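Local coordinates for malic enzyme (Entamoeba histolytica, PDB 3NV9), which probably catalyses the oxidative decarboxylation of malate to pyruvate with NADP+ or NAD+ as electron acceptor, as malic enzymes do, at residues L123-Y126 with I130-V133. Sequence-based numbering, arbitrary orientation.
Sequences LMKY and IDAV
Helix 114-128 hands the chain over to strand 131-136 in the second half of a beta-alpha-beta unit that starts with strand 92-97, and Met-124 and Lys-125 on the last turn of the helix meet Ile-130, Asp-131 and Ala-132 just after the turn. Ile-130 N donates to Met-124 O at 2.9 Å, a nearly straight bond (164° at the hydrogen). This ties the end of the helix to the start of the strand across the tight reversal between them. Next to it, Lys-125 CA makes a CA-H...O contact of 3.2 Å with Ile-130 O.

The side chains of Met-124, Ile-130 and Ala-132 pack as an apolar group. Met-124 CB sits 3.9 Å from Ile-130 CB, and with CG beside the backbone N (chi1 -82°) the extended chain carries Met-124 SD along to Ala-132 CB at 3.6 Å. In the parallel sheet, strand 131-136 lies next to strand 92-97 and is the outermost strand on that side within this chain; Met-124 also packs on Val-93 and Val-95 of strand 92-97, while Phe-363 and Leu-367 of helix 363-372 add to the same apolar cluster.

The polar half is carried by Lys-125, whose CG is anti to the backbone N and whose chain bends at chi2 (71°). Lys-125 CD passes Ile-130 O at 3.6 Å, and the side chain then runs alongside that of Asp-131. Lys-125 NZ forms a salt bridge of 2.8 Å with Asp-131 OD1, on the syn side and somewhat out of the carboxylate plane. Both partners are buried at the dimer interface: Gln-48 OE1 of the second subunit accepts from NZ, and Ile-49 N of that subunit donates to OD1.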
loop_
_atom_site.group_PDB
_atom_site.type_symbol
_atom_site.label_atom_id
_atom_site.label_comp_id
_atom_site.label_asym_id
_atom_site.label_seq_id
_atom_site.Cartn_x
_atom_site.Cartn_y
_atom_site.Cartn_z
ATOM N N LEU A 123 -11.384 6.863 -2.464
ATOM C CA LEU A 123 -12.819 6.513 -2.674
ATOM C C LEU A 123 -13.168 5.073 -2.322
ATOM O O LEU A 123 -14.293 4.765 -1.919
ATOM C CB LEU A 123 -13.253 6.773 -4.111
ATOM C CG LEU A 123 -13.214 8.212 -4.610
ATOM C CD1 LEU A 123 -13.555 8.288 -6.146
ATOM C CD2 LEU A 123 -14.080 9.164 -3.741
ATOM N N MET A 124 -12.232 4.171 -2.530
ATOM C CA MET A 124 -12.531 2.767 -2.158
ATOM C C MET A 124 -12.741 2.664 -0.643
ATOM O O MET A 124 -13.555 1.883 -0.144
ATOM C CB MET A 124 -11.408 1.865 -2.609
ATOM C CG MET A 124 -11.577 1.508 -4.111
ATOM S SD MET A 124 -10.098 0.697 -4.648
ATOM C CE MET A 124 -10.225 0.957 -6.451
ATOM N N LYS A 125 -11.992 3.465 0.091
ATOM C CA LYS A 125 -12.144 3.406 1.532
ATOM C C LYS A 125 -13.446 4.072 1.955
ATOM O O LYS A 125 -14.227 3.464 2.656
ATOM C CB LYS A 125 -10.963 4.038 2.258
ATOM C CG LYS A 125 -11.125 3.941 3.777
ATOM C CD LYS A 125 -10.966 2.526 4.283
ATOM C CE LYS A 125 -10.826 2.533 5.789
ATOM N NZ LYS A 125 -10.418 1.195 6.264
ATOM N N TYR A 126 -13.676 5.301 1.485
ATOM C CA TYR A 126 -14.756 6.109 1.978
ATOM C C TYR A 126 -16.153 5.736 1.447
ATOM O O TYR A 126 -17.162 5.997 2.102
ATOM C CB TYR A 126 -14.414 7.563 1.749
ATOM C CG TYR A 126 -15.250 8.528 2.546
ATOM C CD1 TYR A 126 -15.136 8.588 3.915
ATOM C CD2 TYR A 126 -16.122 9.412 1.922
ATOM C CE1 TYR A 126 -15.891 9.518 4.667
ATOM C CE2 TYR A 126 -16.887 10.335 2.659
ATOM C CZ TYR A 126 -16.758 10.370 4.041
ATOM O OH TYR A 126 -17.511 11.225 4.831
ATOM N N ILE A 130 -13.167 -0.432 1.508
ATOM C CA ILE A 130 -12.048 -1.187 1.009
ATOM C C ILE A 130 -10.693 -0.579 1.360
ATOM O O ILE A 130 -10.538 0.649 1.279
ATOM C CB ILE A 130 -12.219 -1.339 -0.495
ATOM C CG1 ILE A 130 -13.565 -2.051 -0.761
ATOM C CG2 ILE A 130 -11.126 -2.168 -1.098
ATOM C CD1 ILE A 130 -14.093 -1.804 -2.121
ATOM N N ASP A 131 -9.708 -1.389 1.804
ATOM C CA ASP A 131 -8.321 -0.809 1.973
ATOM C C ASP A 131 -7.564 -0.879 0.643
ATOM O O ASP A 131 -7.498 -1.914 0.048
ATOM C CB ASP A 131 -7.569 -1.503 3.095
ATOM C CG ASP A 131 -8.247 -1.273 4.444
ATOM O OD1 ASP A 131 -8.363 -0.106 4.866
ATOM O OD2 ASP A 131 -8.683 -2.254 5.076
ATOM N N ALA A 132 -7.046 0.222 0.133
ATOM C CA ALA A 132 -6.486 0.207 -1.221
ATOM C C ALA A 132 -5.326 1.200 -1.283
ATOM O O ALA A 132 -5.321 2.189 -0.549
ATOM C CB ALA A 132 -7.512 0.534 -2.192
ATOM N N VAL A 133 -4.304 0.891 -2.083
ATOM C CA VAL A 133 -3.238 1.816 -2.256
ATOM C C VAL A 133 -2.878 1.997 -3.746
ATOM O O VAL A 133 -3.024 1.098 -4.542
ATOM C CB VAL A 133 -1.988 1.479 -1.418
ATOM C CG1 VAL A 133 -2.239 1.763 0.059
ATOM C CG2 VAL A 133 -1.477 0.105 -1.690
#